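Cytoplasmic protein (Cryptococcus neoformans var. grubii serotype A, PDB 7LPO) probably hydrolyses steryl beta-glucosides, releasing glucose from the sterol, as a fungal sterylglucosidase of glycoside hydrolase family 5. Local coordinates at residues Tyr96-Tyr101 against Asn567-Asn572; Lys114-Ala119 against Ile241-Glu246; Lys219-Lys224 against Thr389-Pro394; Leu305-Ala310 against Lys337-Lys342; Val693-Asp698 against Glu762-Glu767. All blocks are in the same frame, centred on the assembly; numbering follows the deposited sequence.

Interaction 1: residues Tyr96-Tyr101 against Asn567-Asn572; sequences YNLLRY and NYAIWN
Tyr96 meets Ile570 with its hydroxyl end: Tyr96 OH lies 3.4 Å from Ile570 CD1, and the two side chains cross at about a right angle. Leu98 reaches across with one methyl: its CD2 sits 3.5 Å from the backbone O of Tyr568 and also touches the methyl of Ala569. Its CG stands anti to the backbone N (chi1 173°). Further on, Arg100 CB and Ala569 CB are 4.1 Å apart. The Arg100 chain then runs extended from CG to NE, and NH1 comes to 4.3 Å from Trp571 CZ3, which lies near the guanidinium plane at its edge.

No hydrogen bond joins the two segments. Tyr96 OH bonds to Phe665 O. The buried Arg100 guanidinium is gripped by Asn42, Asn270, Asp267 and Glu521, which fixes its rotation and probably balances its charge. Trp571 precedes a cis peptide bond. Its side chain lies about 3 Å from a bound Tris molecule, consistent with a place on a pocket wall. Strands 98-104 and 567-570 both pair in parallel with strand 35-43, which lies between them in the TIM-barrel wall expected of this family; helix 118-133 packs outside strand 98-104.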
# COMPACT_ATOMS: atom_id res chain seq x y z
N TYR A 96 13.41 -12.38 3.98
CA TYR A 96 12.29 -11.60 4.49
C TYR A 96 11.76 -12.19 5.79
O TYR A 96 11.74 -13.41 5.98
CB TYR A 96 11.18 -11.55 3.44
CG TYR A 96 11.62 -10.82 2.18
CD1 TYR A 96 12.50 -9.75 2.25
CD2 TYR A 96 11.14 -11.20 0.94
CE1 TYR A 96 12.90 -9.09 1.11
CE2 TYR A 96 11.54 -10.54 -0.20
CZ TYR A 96 12.42 -9.49 -0.11
OH TYR A 96 12.82 -8.83 -1.25
N ASN A 97 11.37 -11.31 6.71
CA ASN A 97 10.75 -11.71 7.97
C ASN A 97 9.43 -10.99 8.22
O ASN A 97 8.92 -11.02 9.35
CB ASN A 97 11.71 -11.46 9.14
CG ASN A 97 12.22 -10.02 9.18
OD1 ASN A 97 11.76 -9.17 8.41
ND2 ASN A 97 13.16 -9.75 10.07
N LEU A 98 8.87 -10.34 7.20
CA LEU A 98 7.70 -9.49 7.37
C LEU A 98 6.76 -9.68 6.20
O LEU A 98 7.18 -9.85 5.05
CB LEU A 98 8.11 -8.01 7.47
CG LEU A 98 7.00 -6.96 7.49
CD1 LEU A 98 6.36 -6.90 8.85
CD2 LEU A 98 7.57 -5.60 7.10
N LEU A 99 5.46 -9.66 6.50
CA LEU A 99 4.41 -9.72 5.50
C LEU A 99 3.37 -8.68 5.86
O LEU A 99 2.93 -8.64 7.02
CB LEU A 99 3.77 -11.11 5.43
CG LEU A 99 4.67 -12.28 5.08
CD1 LEU A 99 3.93 -13.58 5.35
CD2 LEU A 99 5.13 -12.21 3.64
N ARG A 100 3.02 -7.82 4.91
CA ARG A 100 1.85 -6.96 5.02
C ARG A 100 0.70 -7.72 4.37
O ARG A 100 0.73 -7.97 3.16
CB ARG A 100 2.10 -5.61 4.35
CG ARG A 100 0.94 -4.64 4.50
CD ARG A 100 1.41 -3.25 4.18
NE ARG A 100 0.34 -2.25 4.20
CZ ARG A 100 -0.27 -1.80 3.11
NH1 ARG A 100 0.03 -2.27 1.90
NH2 ARG A 100 -1.20 -0.86 3.23
N TYR A 101 -0.27 -8.14 5.18
CA TYR A 101 -1.29 -9.07 4.71
C TYR A 101 -2.50 -8.31 4.20
O TYR A 101 -3.15 -7.59 4.95
CB TYR A 101 -1.69 -10.04 5.83
CG TYR A 101 -2.62 -11.10 5.29
CD1 TYR A 101 -3.98 -10.87 5.18
CD2 TYR A 101 -2.11 -12.32 4.84
CE1 TYR A 101 -4.83 -11.84 4.65
CE2 TYR A 101 -2.96 -13.29 4.32
CZ TYR A 101 -4.31 -13.04 4.23
OH TYR A 101 -5.16 -14.00 3.70
N ASN A 567 12.54 -0.07 7.90
CA ASN A 567 11.68 -1.22 7.70
C ASN A 567 10.83 -0.99 6.46
O ASN A 567 10.49 0.15 6.11
CB ASN A 567 10.78 -1.42 8.93
CG ASN A 567 11.55 -1.41 10.24
OD1 ASN A 567 12.31 -2.33 10.54
ND2 ASN A 567 11.35 -0.37 11.02
N TYR A 568 10.48 -2.08 5.76
CA TYR A 568 9.61 -1.87 4.62
C TYR A 568 9.00 -3.17 4.12
O TYR A 568 9.46 -4.27 4.44
CB TYR A 568 10.35 -1.19 3.46
CG TYR A 568 11.58 -1.92 2.95
CD1 TYR A 568 11.47 -3.02 2.11
CD2 TYR A 568 12.86 -1.50 3.29
CE1 TYR A 568 12.58 -3.68 1.64
CE2 TYR A 568 13.98 -2.15 2.81
CZ TYR A 568 13.84 -3.24 1.99
OH TYR A 568 14.95 -3.89 1.51
N ALA A 569 7.93 -3.01 3.34
CA ALA A 569 7.22 -4.10 2.68
C ALA A 569 7.14 -3.75 1.20
O ALA A 569 6.49 -2.77 0.82
CB ALA A 569 5.82 -4.30 3.27
N ILE A 570 7.82 -4.54 0.38
CA ILE A 570 7.80 -4.35 -1.06
C ILE A 570 6.42 -4.68 -1.62
O ILE A 570 5.82 -5.71 -1.27
CB ILE A 570 8.88 -5.22 -1.72
CG1 ILE A 570 10.27 -4.86 -1.19
CG2 ILE A 570 8.79 -5.08 -3.22
CD1 ILE A 570 11.36 -5.83 -1.63
N TRP A 571 5.92 -3.83 -2.50
CA TRP A 571 4.74 -4.12 -3.31
C TRP A 571 5.21 -4.66 -4.67
O TRP A 571 5.86 -3.92 -5.42
CB TRP A 571 3.86 -2.88 -3.51
CG TRP A 571 2.56 -3.24 -4.19
CD1 TRP A 571 2.33 -3.34 -5.53
CD2 TRP A 571 1.33 -3.60 -3.54
NE1 TRP A 571 1.04 -3.75 -5.76
CE2 TRP A 571 0.40 -3.92 -4.56
CE3 TRP A 571 0.93 -3.69 -2.21
CZ2 TRP A 571 -0.91 -4.31 -4.28
CZ3 TRP A 571 -0.36 -4.08 -1.93
CH2 TRP A 571 -1.27 -4.38 -2.96
N ASN A 572 4.91 -5.92 -4.99
CA ASN A 572 4.28 -6.91 -4.12
C ASN A 572 4.73 -8.31 -4.62
O ASN A 572 5.59 -8.42 -5.49
CB ASN A 572 2.76 -6.79 -4.12
CG ASN A 572 2.16 -6.94 -5.50
OD1 ASN A 572 2.81 -6.70 -6.53
ND2 ASN A 572 0.90 -7.31 -5.52

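Interaction 2: residues Lys114-Ala119 against Ile241-Glu246; sequences KEYDYA and IDAVGE
The Tyr116 ring is sandwiched between Lys114 CA, over one face toward the rim, and Glu246 CG on the opposite face. Glu246 CG makes a CH-pi contact, 3.8 Å from the Tyr116 ring centroid. The Glu246 carboxylate is nearly parallel to this ring, with planes 11° apart. Tyr116 CE1 also touches Ala243, at 3.7 Å from its CA. The Tyr118 ring has Tyr116 CB over one face and Glu246 OE1 at its edge, near the ring plane.

The bend of the Glu246 chain at chi2 (-73°) places CD out beyond the rim of the Tyr116 ring, still on the same face. From there OE1 accepts a weak hydrogen bond from Tyr118 OH, 3.4 Å long. Tyr116 OH is 3.3 Å from Asp242 CB. A water donates to Tyr116 OH at 2.6 Å and, weakly, to Asp242 OD2. Asp242 OD1 has a salt bridge to Arg415.

The Tyr116 ring packs on Ala243 and the Glu246 methylene, joining helix 232-254 to the turn before helix 118-133. The seam probably rests more on this packing than on direct polar bonds.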
# COMPACT_ATOMS: atom_id res chain seq x y z
N LYS A 114 -23.68 -6.60 7.50
CA LYS A 114 -23.61 -7.48 8.67
C LYS A 114 -23.77 -8.95 8.33
O LYS A 114 -24.01 -9.76 9.23
CB LYS A 114 -24.64 -7.06 9.72
CG LYS A 114 -24.21 -5.80 10.47
CD LYS A 114 -25.33 -5.19 11.27
CE LYS A 114 -24.89 -3.85 11.85
NZ LYS A 114 -25.80 -3.39 12.94
N GLU A 115 -23.62 -9.32 7.06
CA GLU A 115 -23.53 -10.71 6.62
C GLU A 115 -22.06 -11.01 6.36
O GLU A 115 -21.57 -10.85 5.25
CB GLU A 115 -24.37 -10.95 5.37
CG GLU A 115 -25.86 -11.10 5.61
CD GLU A 115 -26.61 -11.48 4.33
OE1 GLU A 115 -27.05 -10.56 3.59
OE2 GLU A 115 -26.76 -12.70 4.06
N TYR A 116 -21.35 -11.43 7.40
CA TYR A 116 -19.90 -11.58 7.33
C TYR A 116 -19.52 -12.97 6.82
O TYR A 116 -20.09 -13.98 7.24
CB TYR A 116 -19.28 -11.33 8.71
CG TYR A 116 -19.59 -9.96 9.27
CD1 TYR A 116 -19.09 -8.81 8.67
CD2 TYR A 116 -20.39 -9.81 10.40
CE1 TYR A 116 -19.37 -7.55 9.18
CE2 TYR A 116 -20.68 -8.57 10.91
CZ TYR A 116 -20.17 -7.44 10.30
OH TYR A 116 -20.47 -6.20 10.81
N ASP A 117 -18.53 -13.00 5.92
CA ASP A 117 -18.02 -14.25 5.36
C ASP A 117 -17.07 -14.87 6.38
O ASP A 117 -15.85 -14.68 6.34
CB ASP A 117 -17.32 -14.00 4.02
CG ASP A 117 -17.08 -15.29 3.24
OD1 ASP A 117 -16.98 -16.36 3.87
OD2 ASP A 117 -16.97 -15.23 2.00
N TYR A 118 -17.65 -15.63 7.31
CA TYR A 118 -16.85 -16.26 8.36
C TYR A 118 -15.91 -17.31 7.79
O TYR A 118 -14.84 -17.54 8.35
CB TYR A 118 -17.78 -16.87 9.41
CG TYR A 118 -18.45 -15.80 10.22
CD1 TYR A 118 -17.72 -15.06 11.12
CD2 TYR A 118 -19.80 -15.52 10.08
CE1 TYR A 118 -18.31 -14.06 11.88
CE2 TYR A 118 -20.41 -14.51 10.83
CZ TYR A 118 -19.65 -13.80 11.73
OH TYR A 118 -20.20 -12.80 12.49
N ALA A 119 -16.27 -17.92 6.66
CA ALA A 119 -15.39 -18.90 6.06
C ALA A 119 -14.12 -18.25 5.54
O ALA A 119 -13.02 -18.81 5.69
CB ALA A 119 -16.12 -19.64 4.94
N ILE A 241 -15.61 -0.51 10.01
CA ILE A 241 -14.94 -0.79 11.27
C ILE A 241 -15.48 -2.08 11.89
O ILE A 241 -14.72 -2.86 12.48
CB ILE A 241 -15.10 0.42 12.21
CG1 ILE A 241 -14.35 1.62 11.62
CG2 ILE A 241 -14.59 0.10 13.61
CD1 ILE A 241 -14.55 2.94 12.35
N ASP A 242 -16.79 -2.33 11.76
CA ASP A 242 -17.35 -3.58 12.26
C ASP A 242 -16.79 -4.77 11.50
O ASP A 242 -16.51 -5.82 12.10
CB ASP A 242 -18.88 -3.57 12.13
CG ASP A 242 -19.56 -2.79 13.24
OD1 ASP A 242 -18.86 -2.21 14.10
OD2 ASP A 242 -20.82 -2.76 13.24
N ALA A 243 -16.64 -4.66 10.18
CA ALA A 243 -16.16 -5.80 9.41
C ALA A 243 -14.73 -6.14 9.77
O ALA A 243 -14.41 -7.30 10.03
CB ALA A 243 -16.30 -5.52 7.92
N VAL A 244 -13.84 -5.14 9.78
CA VAL A 244 -12.48 -5.38 10.23
C VAL A 244 -12.49 -5.88 11.67
O VAL A 244 -11.76 -6.81 12.02
CB VAL A 244 -11.62 -4.10 10.08
CG1 VAL A 244 -10.18 -4.36 10.59
CG2 VAL A 244 -11.61 -3.65 8.63
N GLY A 245 -13.34 -5.28 12.51
CA GLY A 245 -13.41 -5.70 13.89
C GLY A 245 -13.81 -7.15 14.05
O GLY A 245 -13.37 -7.82 14.98
N GLU A 246 -14.63 -7.67 13.14
CA GLU A 246 -15.03 -9.07 13.21
C GLU A 246 -13.88 -9.99 12.83
O GLU A 246 -13.75 -11.09 13.38
CB GLU A 246 -16.23 -9.32 12.30
CG GLU A 246 -17.53 -8.77 12.83
CD GLU A 246 -18.08 -9.59 13.98
OE1 GLU A 246 -17.93 -10.83 13.97
OE2 GLU A 246 -18.65 -8.98 14.90
O HOH W 1 -21.28 -6.19 13.29

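Interaction 3: residues Lys219-Lys224 against Thr389-Pro394; sequences KTYAPK and TLPTNP
Thr389 offers its backbone O to Tyr221. The hydroxyl OH of Tyr221 donates to Thr389 O at 3.0 Å, from above the carbonyl plane and 46° out of it. The same oxygen lies at the edge of the Tyr221 ring, in its plane, 3.2 Å from CE1.

Leu390 follows with a lighter touch: its CD2 is 3.9 Å from Thr220 CG2. Held anti to the backbone N of Thr220, that methyl also sits over the centre of the Tyr221 ring.

Pro391 pushes its ring into the angle between Thr220 and Tyr221. Pro391 CD touches Thr220 CG2 and Tyr221 CE1, each at 3.7 Å. Pro391 CG rests 3.6 Å from Thr220 O. Its ring crosses both side chains at about a right angle. Pro391 sits within a type I beta turn from Leu390 to Asn393, closed by Asn393 N to Leu390 O.

The contact joins the C-terminal end of helix 206-221 to the turn between the short, weakly bonded strands 389-390 and 393-394. Phe404 of helix 400-419 touches both Thr220 and Tyr221.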
# COMPACT_ATOMS: atom_id res chain seq x y z
N LYS A 219 -21.52 14.02 7.44
CA LYS A 219 -22.29 14.81 8.41
C LYS A 219 -22.08 16.31 8.23
O LYS A 219 -22.93 17.10 8.64
CB LYS A 219 -21.93 14.40 9.84
CG LYS A 219 -22.47 13.04 10.25
CD LYS A 219 -22.08 12.68 11.68
CE LYS A 219 -20.69 12.07 11.74
NZ LYS A 219 -20.43 11.34 13.02
N THR A 220 -20.97 16.71 7.62
CA THR A 220 -20.67 18.11 7.39
C THR A 220 -21.19 18.61 6.05
O THR A 220 -21.75 19.70 5.97
CB THR A 220 -19.15 18.33 7.47
OG1 THR A 220 -18.69 17.97 8.78
CG2 THR A 220 -18.76 19.78 7.16
N TYR A 221 -21.02 17.81 4.99
CA TYR A 221 -21.29 18.26 3.63
C TYR A 221 -22.52 17.63 3.00
O TYR A 221 -23.02 18.17 2.01
CB TYR A 221 -20.08 18.00 2.74
CG TYR A 221 -18.85 18.73 3.22
CD1 TYR A 221 -18.79 20.11 3.20
CD2 TYR A 221 -17.76 18.04 3.74
CE1 TYR A 221 -17.67 20.79 3.68
CE2 TYR A 221 -16.66 18.69 4.21
CZ TYR A 221 -16.61 20.07 4.18
OH TYR A 221 -15.49 20.73 4.66
N ALA A 222 -23.02 16.51 3.53
CA ALA A 222 -24.25 15.89 3.04
C ALA A 222 -25.17 15.56 4.22
O ALA A 222 -25.52 14.40 4.44
CB ALA A 222 -23.93 14.63 2.23
N PRO A 223 -25.56 16.57 5.00
CA PRO A 223 -26.38 16.30 6.20
C PRO A 223 -27.73 15.65 5.92
O PRO A 223 -28.30 15.00 6.81
CB PRO A 223 -26.56 17.70 6.83
CG PRO A 223 -26.24 18.68 5.69
CD PRO A 223 -25.21 18.00 4.86
N LYS A 224 -28.26 15.82 4.72
CA LYS A 224 -29.55 15.23 4.40
C LYS A 224 -29.46 13.73 4.11
O LYS A 224 -30.51 13.09 3.97
CB LYS A 224 -30.14 15.93 3.17
CG LYS A 224 -30.46 17.37 3.38
CD LYS A 224 -30.85 18.04 2.07
CE LYS A 224 -30.73 19.55 2.20
NZ LYS A 224 -31.56 20.26 1.20
N THR A 389 -14.54 24.82 3.59
CA THR A 389 -14.84 25.33 4.92
C THR A 389 -16.00 24.51 5.48
O THR A 389 -16.43 23.53 4.88
CB THR A 389 -15.20 26.83 4.86
OG1 THR A 389 -16.30 27.03 3.97
CG2 THR A 389 -14.00 27.66 4.37
N LEU A 390 -16.51 24.91 6.63
CA LEU A 390 -17.72 24.29 7.18
C LEU A 390 -18.95 25.05 6.69
O LEU A 390 -19.01 26.27 6.83
CB LEU A 390 -17.69 24.31 8.71
CG LEU A 390 -16.41 23.69 9.30
CD1 LEU A 390 -16.26 24.05 10.76
CD2 LEU A 390 -16.44 22.16 9.12
N PRO A 391 -19.94 24.37 6.09
CA PRO A 391 -21.05 25.11 5.47
C PRO A 391 -21.81 26.02 6.43
O PRO A 391 -22.35 27.04 5.98
CB PRO A 391 -21.96 24.00 4.92
CG PRO A 391 -21.00 22.89 4.58
CD PRO A 391 -19.96 22.94 5.71
N THR A 392 -21.88 25.70 7.72
CA THR A 392 -22.62 26.53 8.67
C THR A 392 -21.73 27.44 9.51
O THR A 392 -22.25 28.24 10.29
CB THR A 392 -23.46 25.64 9.60
OG1 THR A 392 -22.60 24.75 10.32
CG2 THR A 392 -24.49 24.84 8.79
N ASN A 393 -20.41 27.35 9.38
CA ASN A 393 -19.49 28.32 9.98
C ASN A 393 -18.40 28.57 8.94
O ASN A 393 -17.29 28.03 9.03
CB ASN A 393 -18.92 27.82 11.31
CG ASN A 393 -17.87 28.76 11.87
OD1 ASN A 393 -18.05 29.98 11.88
ND2 ASN A 393 -16.77 28.19 12.34
N PRO A 394 -18.68 29.40 7.94
CA PRO A 394 -17.94 29.37 6.67
C PRO A 394 -16.64 30.15 6.60
O PRO A 394 -16.00 30.11 5.54
CB PRO A 394 -18.97 29.97 5.70
CG PRO A 394 -19.75 30.94 6.54
CD PRO A 394 -19.88 30.27 7.88

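Interaction 4: residues Leu305-Ala310 against Lys337-Lys342; sequences LGMGEA and KLWLSK
Met307 and Trp339 cross at about a right angle, with the sulfur directed at the pyrrole part of the indole. Met307 SD is 3.9 Å from Trp339 CD1 and 4.8 Å from the centroid of the five-membered ring. It approaches obliquely, 68° off the ring normal, in a Met-aromatic contact. The Met307 chain is bent at both chi2 and chi3. The chi3 bend (-60°) places CE against the lysine chain, 3.6 Å from Lys337 CE. Lys337 is extended beyond CG and crosses Met307 obliquely, and its methylenes lie against the Met307 methyl and Met307 O.

Trp339 has Leu338 CD2 over one face, toward the rim. Its CD1 and NE1 both approach Gly306 O at 3.5 Å, from an oblique direction.

Gly306 O takes several contacts in this buried site. It accepts the hydrogen bond of Leu338 N at 2.9 Å, with an N-H...O angle of 163° and the donor tilted from the carbonyl plane. Lys337 CA adds a C-H...O contact to the same oxygen. Leu338 and Trp339 in turn touch helix 206-221, through Leu206 and Thr210.

The helix end is a Schellman motif. Gly308, with positive phi, is its C-prime residue; Gly308 N bonds to Leu305 O and Glu309 N to Arg304 O. The loop before helix 342-348 docks on this capped end of helix 299-306.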
# COMPACT_ATOMS: atom_id res chain seq x y z
N LEU A 305 -21.92 15.95 -15.87
CA LEU A 305 -21.90 14.65 -16.53
C LEU A 305 -22.76 13.64 -15.77
O LEU A 305 -23.46 12.83 -16.37
CB LEU A 305 -20.46 14.15 -16.64
CG LEU A 305 -19.57 14.85 -17.68
CD1 LEU A 305 -18.10 14.41 -17.51
CD2 LEU A 305 -20.03 14.56 -19.08
N GLY A 306 -22.68 13.66 -14.44
CA GLY A 306 -23.47 12.75 -13.64
C GLY A 306 -24.96 12.99 -13.73
O GLY A 306 -25.75 12.13 -13.31
N MET A 307 -25.37 14.16 -14.23
CA MET A 307 -26.76 14.44 -14.56
C MET A 307 -27.05 14.22 -16.05
O MET A 307 -28.10 14.64 -16.54
CB MET A 307 -27.12 15.87 -14.16
CG MET A 307 -27.36 16.06 -12.67
SD MET A 307 -28.67 15.00 -11.98
CE MET A 307 -30.08 15.54 -12.95
N GLY A 308 -26.14 13.55 -16.76
CA GLY A 308 -26.39 13.16 -18.12
C GLY A 308 -26.08 14.19 -19.18
O GLY A 308 -26.42 13.98 -20.35
N GLU A 309 -25.44 15.31 -18.81
CA GLU A 309 -25.17 16.39 -19.74
C GLU A 309 -23.78 16.24 -20.34
O GLU A 309 -22.80 16.07 -19.62
CB GLU A 309 -25.28 17.74 -19.04
CG GLU A 309 -26.63 18.03 -18.44
CD GLU A 309 -26.65 19.35 -17.70
OE1 GLU A 309 -25.71 20.16 -17.90
OE2 GLU A 309 -27.60 19.58 -16.91
N ALA A 310 -23.71 16.30 -21.67
CA ALA A 310 -22.43 16.19 -22.36
C ALA A 310 -21.50 17.33 -21.97
O ALA A 310 -21.94 18.47 -21.75
CB ALA A 310 -22.66 16.18 -23.87
N LYS A 337 -27.88 9.09 -16.16
CA LYS A 337 -27.51 9.73 -14.91
C LYS A 337 -26.83 8.74 -13.98
O LYS A 337 -27.16 7.55 -13.97
CB LYS A 337 -28.74 10.32 -14.22
CG LYS A 337 -29.40 11.43 -15.02
CD LYS A 337 -30.66 11.93 -14.36
CE LYS A 337 -31.33 12.99 -15.24
NZ LYS A 337 -32.71 13.33 -14.78
N LEU A 338 -25.87 9.25 -13.21
CA LEU A 338 -25.16 8.40 -12.26
C LEU A 338 -26.06 7.92 -11.14
O LEU A 338 -25.83 6.86 -10.55
CB LEU A 338 -23.96 9.15 -11.68
CG LEU A 338 -23.22 8.45 -10.54
CD1 LEU A 338 -22.52 7.21 -11.08
CD2 LEU A 338 -22.22 9.37 -9.86
N TRP A 339 -27.10 8.68 -10.83
CA TRP A 339 -27.83 8.52 -9.59
C TRP A 339 -28.96 7.51 -9.74
O TRP A 339 -29.74 7.57 -10.69
CB TRP A 339 -28.38 9.88 -9.15
CG TRP A 339 -27.31 10.91 -9.20
CD1 TRP A 339 -27.14 11.87 -10.14
CD2 TRP A 339 -26.22 11.05 -8.27
NE1 TRP A 339 -26.03 12.62 -9.84
CE2 TRP A 339 -25.44 12.13 -8.71
CE3 TRP A 339 -25.84 10.36 -7.11
CZ2 TRP A 339 -24.30 12.55 -8.03
CZ3 TRP A 339 -24.70 10.78 -6.43
CH2 TRP A 339 -23.94 11.86 -6.90
N LEU A 340 -29.01 6.57 -8.80
CA LEU A 340 -30.10 5.62 -8.69
C LEU A 340 -31.45 6.33 -8.69
O LEU A 340 -31.69 7.24 -7.90
CB LEU A 340 -29.95 4.85 -7.38
CG LEU A 340 -29.44 3.42 -7.30
CD1 LEU A 340 -29.80 2.89 -5.90
CD2 LEU A 340 -29.99 2.54 -8.38
N SER A 341 -32.34 5.89 -9.57
CA SER A 341 -33.74 6.27 -9.44
C SER A 341 -34.36 5.60 -8.21
O SER A 341 -33.86 4.61 -7.67
CB SER A 341 -34.53 5.88 -10.69
OG SER A 341 -34.90 4.51 -10.64
N LYS A 342 -35.48 6.17 -7.75
CA LYS A 342 -36.14 5.60 -6.58
C LYS A 342 -36.59 4.18 -6.85
O LYS A 342 -36.41 3.29 -6.01
CB LYS A 342 -37.35 6.44 -6.20
CG LYS A 342 -36.99 7.80 -5.72
CD LYS A 342 -38.20 8.70 -5.77
CE LYS A 342 -37.96 9.86 -6.72
NZ LYS A 342 -38.18 9.48 -8.15

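Interaction 5: residues Val693-Asp698 against Glu762-Glu767; sequences VRVRAD and EVYTIE
Val693-Val695 and Glu762-Tyr764 pair as antiparallel strands through four backbone hydrogen bonds, among them Val695 N to Glu762 O at 2.9 Å. They belong to the two central strands of a four-stranded antiparallel sheet in the family 5 C-terminal domain. Arg694 and Val763 form the non-hydrogen-bonded pair, with CA atoms 4.5 Å apart.

On the face of Val693, Val695 and Tyr764, the valines pack against the tyrosine. Val693 CG1 touches Tyr764 CB at 4.1 Å. Val695 crosses Tyr764 at about a right angle and sets CG2 over the ring face, a CH-pi contact 4.1 Å from the centroid. The Tyr764 ring is also stacked with His740 and edge-to-face with Tyr754, and its OH bonds to Pro755 O. Trp752 touches Val693 and Tyr764.

Arg694 and Val763 share the other face. The Arg694 chain bends at chi3 (-63°), and its NE makes a salt bridge with Glu678 of strand 676-682. The guanidinium lies flat over a methyl: Val763 CG2 is 3.8 Å from Arg694 NH2.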
# COMPACT_ATOMS: atom_id res chain seq x y z
N VAL A 693 27.09 0.59 13.12
CA VAL A 693 26.14 0.56 14.23
C VAL A 693 26.67 1.42 15.37
O VAL A 693 27.86 1.38 15.70
CB VAL A 693 25.88 -0.89 14.70
CG1 VAL A 693 27.19 -1.63 14.86
CG2 VAL A 693 25.07 -0.91 15.99
N ARG A 694 25.79 2.21 15.97
CA ARG A 694 26.11 3.02 17.14
C ARG A 694 25.83 2.18 18.38
O ARG A 694 24.69 1.77 18.61
CB ARG A 694 25.29 4.30 17.15
CG ARG A 694 25.63 5.27 18.28
CD ARG A 694 25.06 6.66 18.01
NE ARG A 694 25.65 7.27 16.82
CZ ARG A 694 26.81 7.93 16.80
NH1 ARG A 694 27.51 8.08 17.90
NH2 ARG A 694 27.26 8.43 15.66
N VAL A 695 26.87 1.92 19.17
CA VAL A 695 26.80 1.05 20.34
C VAL A 695 27.11 1.88 21.57
O VAL A 695 28.15 2.54 21.64
CB VAL A 695 27.78 -0.14 20.23
CG1 VAL A 695 27.55 -1.15 21.36
CG2 VAL A 695 27.66 -0.84 18.87
N ARG A 696 26.21 1.86 22.54
CA ARG A 696 26.35 2.63 23.77
C ARG A 696 26.87 1.75 24.90
O ARG A 696 26.83 0.52 24.84
CB ARG A 696 25.00 3.26 24.17
CG ARG A 696 24.43 4.24 23.16
CD ARG A 696 22.90 4.18 23.10
NE ARG A 696 22.39 2.86 22.70
CZ ARG A 696 21.12 2.61 22.40
NH1 ARG A 696 20.22 3.59 22.45
NH2 ARG A 696 20.74 1.39 22.05
N ALA A 697 27.34 2.41 25.96
CA ALA A 697 27.93 1.69 27.08
C ALA A 697 26.91 0.89 27.87
O ALA A 697 27.28 -0.06 28.56
CB ALA A 697 28.66 2.67 28.00
N ASP A 698 25.62 1.25 27.80
CA ASP A 698 24.59 0.54 28.53
C ASP A 698 23.83 -0.47 27.67
O ASP A 698 22.84 -1.05 28.14
CB ASP A 698 23.61 1.53 29.17
CG ASP A 698 23.06 2.54 28.17
OD1 ASP A 698 23.36 2.43 26.96
OD2 ASP A 698 22.33 3.46 28.61
N GLU A 762 30.14 4.52 20.55
CA GLU A 762 31.17 4.28 19.55
C GLU A 762 30.51 3.57 18.38
O GLU A 762 29.59 2.77 18.56
CB GLU A 762 32.30 3.44 20.14
CG GLU A 762 33.61 3.50 19.39
CD GLU A 762 34.72 2.80 20.15
OE1 GLU A 762 34.71 2.85 21.40
OE2 GLU A 762 35.60 2.18 19.51
N VAL A 763 30.98 3.88 17.17
CA VAL A 763 30.47 3.26 15.96
C VAL A 763 31.38 2.10 15.59
O VAL A 763 32.56 2.30 15.28
CB VAL A 763 30.37 4.27 14.81
CG1 VAL A 763 29.93 3.56 13.53
CG2 VAL A 763 29.42 5.40 15.17
N TYR A 764 30.83 0.90 15.60
CA TYR A 764 31.49 -0.28 15.05
C TYR A 764 31.07 -0.46 13.59
O TYR A 764 30.01 0.00 13.16
CB TYR A 764 31.13 -1.52 15.85
CG TYR A 764 31.45 -1.48 17.32
CD1 TYR A 764 32.14 -0.42 17.89
CD2 TYR A 764 31.07 -2.52 18.15
CE1 TYR A 764 32.44 -0.40 19.24
CE2 TYR A 764 31.35 -2.51 19.49
CZ TYR A 764 32.03 -1.45 20.03
OH TYR A 764 32.31 -1.46 21.38
N THR A 765 31.90 -1.16 12.82
CA THR A 765 31.62 -1.40 11.42
C THR A 765 31.94 -2.84 11.06
O THR A 765 32.82 -3.47 11.64
CB THR A 765 32.41 -0.47 10.48
OG1 THR A 765 33.82 -0.74 10.60
CG2 THR A 765 32.14 0.99 10.81
N ILE A 766 31.21 -3.35 10.07
CA ILE A 766 31.45 -4.67 9.51
C ILE A 766 31.31 -4.56 8.00
O ILE A 766 30.36 -3.93 7.51
CB ILE A 766 30.49 -5.73 10.09
CG1 ILE A 766 30.93 -7.13 9.65
CG2 ILE A 766 29.05 -5.47 9.66
CD1 ILE A 766 30.39 -8.24 10.53
N GLU A 767 32.26 -5.14 7.27
CA GLU A 767 32.26 -5.12 5.82
C GLU A 767 32.32 -6.54 5.28
O GLU A 767 33.05 -7.38 5.81
CB GLU A 767 33.43 -4.29 5.29
CG GLU A 767 33.47 -2.89 5.86
CD GLU A 767 34.83 -2.24 5.72
OE1 GLU A 767 35.14 -1.78 4.60
OE2 GLU A 767 35.58 -2.18 6.72

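Interaction 1 lies deepest, about 10 Å from the chain centre, in the barrel wall. Interaction 2 lies nearer the surface, about 25 Å from interaction 1 between centres; it includes the start of helix 118-133, which packs on strand 98-104 of interaction 1. Interactions 2, 3 and 4 fall within the long span between the segments of interaction 1. Those of 2 and 3 alternate along the chain, and helix 400-419 borders both. Interactions 3 and 4 are about 23 Å apart between centres, linked through helix 206-221. Interaction 5 comes last, about 65 Å from interaction 4 between centres. Four contacts fall in the large barrel-bearing part and one within the C-terminal sheet; none touches another.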